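Local coordinates for protein conk-C1 (Conus cocceus, PDB 6YHT) that probably blocks potassium channels by a molecular lid mechanism, as a cone snail venom toxin built on the Kunitz fold, at residues P3-E8 with N44-T49. Numbering follows the deposited sequence.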
ATOM      1  N   PRO A   3      -0.341  -5.873  12.203  1.00 69.34           N
ATOM      2  CA  PRO A   3      -1.153  -6.709  11.307  1.00 70.88           C
ATOM      3  C   PRO A   3      -0.331  -7.258  10.147  1.00 75.21           C
ATOM      4  O   PRO A   3       0.538  -6.578   9.601  1.00 75.45           O
ATOM      5  CB  PRO A   3      -2.227  -5.740  10.802  1.00 71.78           C
ATOM      6  CG  PRO A   3      -2.251  -4.633  11.785  1.00 71.69           C
ATOM      7  CD  PRO A   3      -0.852  -4.499  12.296  1.00 67.85           C
ATOM      8  N   SER A   4      -0.652  -8.486   9.735  1.00 75.35           N
ATOM      9  CA  SER A   4       0.140  -9.181   8.725  1.00 74.44           C
ATOM     10  C   SER A   4       0.095  -8.501   7.358  1.00 67.30           C
ATOM     11  O   SER A   4       0.993  -8.726   6.544  1.00 63.90           O
ATOM     12  CB  SER A   4      -0.327 -10.630   8.596  1.00 74.48           C
ATOM     13  OG  SER A   4      -1.572 -10.693   7.923  1.00 85.90           O
ATOM     14  N   LEU A   5      -0.918  -7.681   7.088  1.00 65.92           N
ATOM     15  CA  LEU A   5      -0.950  -6.970   5.819  1.00 64.66           C
ATOM     16  C   LEU A   5       0.177  -5.954   5.720  1.00 62.75           C
ATOM     17  O   LEU A   5       0.605  -5.622   4.614  1.00 58.42           O
ATOM     18  CB  LEU A   5      -2.297  -6.271   5.632  1.00 59.93           C
ATOM     19  CG  LEU A   5      -2.611  -5.060   6.517  1.00 63.31           C
ATOM     20  CD1 LEU A   5      -2.247  -3.754   5.823  1.00 61.13           C
ATOM     21  CD2 LEU A   5      -4.091  -5.062   6.891  1.00 65.08           C
ATOM     22  N   CYS A   6       0.653  -5.438   6.857  1.00 57.91           N
ATOM     23  CA  CYS A   6       1.755  -4.488   6.837  1.00 55.92           C
ATOM     24  C   CYS A   6       3.036  -5.073   6.256  1.00 59.64           C
ATOM     25  O   CYS A   6       3.909  -4.303   5.849  1.00 59.78           O
ATOM     26  CB  CYS A   6       2.040  -3.978   8.235  1.00 58.63           C
ATOM     27  SG  CYS A   6       0.687  -3.159   9.033  1.00 62.97           S
ATOM     28  N   TYR A   7       3.174  -6.398   6.199  1.00 57.82           N
ATOM     29  CA  TYR A   7       4.352  -7.033   5.617  1.00 56.19           C
ATOM     30  C   TYR A   7       4.085  -7.575   4.222  1.00 57.53           C
ATOM     31  O   TYR A   7       4.975  -8.170   3.609  1.00 51.56           O
ATOM     32  CB  TYR A   7       4.859  -8.155   6.525  1.00 60.45           C
ATOM     33  CG  TYR A   7       5.266  -7.679   7.904  1.00 60.07           C
ATOM     34  CD1 TYR A   7       6.514  -7.125   8.120  1.00 58.62           C
ATOM     35  CD2 TYR A   7       4.406  -7.795   8.983  1.00 66.08           C
ATOM     36  CE1 TYR A   7       6.897  -6.678   9.374  1.00 70.50           C
ATOM     37  CE2 TYR A   7       4.780  -7.357  10.249  1.00 71.45           C
ATOM     38  CZ  TYR A   7       6.030  -6.804  10.438  1.00 68.06           C
ATOM     39  OH  TYR A   7       6.418  -6.366  11.685  1.00 77.13           O
ATOM     40  N   GLU A   8       2.895  -7.379   3.707  1.00 54.19           N
ATOM     41  CA  GLU A   8       2.637  -7.732   2.323  1.00 54.89           C
ATOM     42  C   GLU A   8       3.402  -6.772   1.429  1.00 59.37           C
ATOM     43  O   GLU A   8       3.396  -5.562   1.683  1.00 58.46           O
ATOM     44  CB  GLU A   8       1.143  -7.666   2.015  1.00 57.08           C
ATOM     45  CG  GLU A   8       0.337  -8.786   2.640  1.00 58.73           C
ATOM     46  CD  GLU A   8      -1.118  -8.776   2.205  1.00 60.71           C
ATOM     47  OE1 GLU A   8      -1.567  -7.761   1.633  1.00 64.18           O
ATOM     48  OE2 GLU A   8      -1.815  -9.779   2.451  1.00 69.11           O
ATOM     49  N   ASN A  44      -1.946  -4.349   1.373  1.00 55.26           N
ATOM     50  CA  ASN A  44      -1.013  -3.274   1.720  1.00 55.38           C
ATOM     51  C   ASN A  44      -1.146  -2.156   0.691  1.00 54.66           C
ATOM     52  O   ASN A  44      -0.265  -1.896  -0.127  1.00 54.89           O
ATOM     53  CB  ASN A  44       0.412  -3.800   1.804  1.00 57.62           C
ATOM     54  CG  ASN A  44       1.337  -2.834   2.505  1.00 56.41           C
ATOM     55  OD1 ASN A  44       0.912  -1.766   2.986  1.00 51.34           O
ATOM     56  ND2 ASN A  44       2.616  -3.185   2.554  1.00 52.60           N
ATOM     57  N   ASN A  45      -2.294  -1.489   0.759  1.00 52.40           N
ATOM     58  CA  ASN A  45      -2.750  -0.603  -0.311  1.00 51.96           C
ATOM     59  C   ASN A  45      -3.776   0.327   0.338  1.00 53.71           C
ATOM     60  O   ASN A  45      -4.887  -0.104   0.634  1.00 54.50           O
ATOM     61  CB  ASN A  45      -3.358  -1.431  -1.439  1.00 58.18           C
ATOM     62  CG  ASN A  45      -3.898  -0.595  -2.593  1.00 56.60           C
ATOM     63  OD1 ASN A  45      -4.263   0.561  -2.431  1.00 65.12           O
ATOM     64  ND2 ASN A  45      -3.983  -1.207  -3.762  1.00 55.80           N
ATOM     65  N   PHE A  46      -3.388   1.566   0.599  1.00 54.05           N
ATOM     66  CA  PHE A  46      -4.261   2.495   1.298  1.00 55.98           C
ATOM     67  C   PHE A  46      -4.559   3.697   0.418  1.00 58.92           C
ATOM     68  O   PHE A  46      -3.734   4.098  -0.410  1.00 57.30           O
ATOM     69  CB  PHE A  46      -3.636   2.987   2.591  1.00 54.44           C
ATOM     70  CG  PHE A  46      -3.253   1.895   3.548  1.00 59.55           C
ATOM     71  CD1 PHE A  46      -4.099   1.538   4.584  1.00 60.13           C
ATOM     72  CD2 PHE A  46      -2.030   1.262   3.441  1.00 56.93           C
ATOM     73  CE1 PHE A  46      -3.741   0.546   5.483  1.00 61.47           C
ATOM     74  CE2 PHE A  46      -1.668   0.281   4.327  1.00 55.27           C
ATOM     75  CZ  PHE A  46      -2.521  -0.078   5.362  1.00 57.74           C
ATOM     76  N   ILE A  47      -5.731   4.293   0.628  1.00 56.37           N
ATOM     77  CA  ILE A  47      -6.117   5.464  -0.160  1.00 55.59           C
ATOM     78  C   ILE A  47      -5.386   6.701   0.329  1.00 62.45           C
ATOM     79  O   ILE A  47      -5.043   7.590  -0.460  1.00 60.73           O
ATOM     80  CB  ILE A  47      -7.640   5.671  -0.102  1.00 60.73           C
ATOM     81  CG1 ILE A  47      -8.375   4.456  -0.647  1.00 65.53           C
ATOM     82  CG2 ILE A  47      -8.018   6.917  -0.881  1.00 61.52           C
ATOM     83  CD1 ILE A  47      -8.763   4.569  -2.110  1.00 68.93           C
ATOM     84  N   HIS A  48      -5.148   6.791   1.635  1.00 58.96           N
ATOM     85  CA  HIS A  48      -4.520   7.953   2.230  1.00 58.43           C
ATOM     86  C   HIS A  48      -3.394   7.533   3.147  1.00 59.76           C
ATOM     87  O   HIS A  48      -3.351   6.405   3.648  1.00 58.43           O
ATOM     88  CB  HIS A  48      -5.524   8.808   3.017  1.00 53.91           C
ATOM     89  CG  HIS A  48      -6.381   9.638   2.135  1.00 57.59           C
ATOM     90  ND1 HIS A  48      -7.701   9.339   1.897  1.00 58.91           N
ATOM     91  CD2 HIS A  48      -6.090  10.715   1.375  1.00 55.26           C
ATOM     92  CE1 HIS A  48      -8.195  10.219   1.051  1.00 57.05           C
ATOM     93  NE2 HIS A  48      -7.242  11.063   0.715  1.00 52.46           N
ATOM     94  N   THR A  49      -2.494   8.494   3.371  1.00 61.06           N
ATOM     95  CA  THR A  49      -1.330   8.248   4.205  1.00 59.27           C
ATOM     96  C   THR A  49      -1.745   7.980   5.634  1.00 57.83           C
ATOM     97  O   THR A  49      -1.218   7.069   6.280  1.00 58.92           O
ATOM     98  CB  THR A  49      -0.387   9.446   4.135  1.00 64.58           C
ATOM     99  OG1 THR A  49      -0.010   9.664   2.771  1.00 60.10           O
ATOM    100  CG2 THR A  49       0.853   9.186   4.945  1.00 64.64           C
TER
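Asn44 ties itself to Glu8 by one short, straight hydrogen bond, from ND2 to the backbone O of Glu8, at 2.6 Å with an N-H...O angle of 173°. The acceptor lies in the Asn44 amide plane and the donor comes almost head-on to the carbonyl. With CG anti to the backbone N (chi1 -165°), the Asn44 side chain reaches the carbonyl of Glu8, the residue just after the 3-10 segment 4-7. The other amide atom is held as well: OD1 accepts from the backbone N of Tyr24 in strand 19-25, so bonds at both tips fix the rotation of this buried amide and link the N-terminal turn to the sheet.

Around that bond the packing is close. Asn44 CB sits 3.4 Å from Leu5 O, a carbonyl already engaged by the backbone N of Glu8 within the turn, and the CB atoms of Glu8 and Asn44 approach to 3.9 Å. The Glu8 side chain is extended beyond CG, and its OE1 accepts a hydrogen bond from the backbone N of Ala43, just ahead of Asn44.

The apolar side chains that meet are Leu5 and Phe46. Leu5 CD1 meets the ring tip, CZ, at 3.7 Å, the methyl approaching the ring obliquely. Leu5 CG is wedged between its backbone N and carbonyl carbon (chi1 70°), which, together with chi2, brings CD1 rather than CD2 to the ring. Phe46 also packs on Asp51, Cys52 and Thr55 of helix 49-56, thus bridging turn and helix.

Cys6, in the same turn, forms a disulfide with Cys56 at the end of that helix. An N-terminal 3-10 turn joined by a disulfide to the C-terminal helix, with a buried asparagine and a phenylalanine lying between turn, hairpin and helix, is characteristic of the Kunitz/BPTI fold.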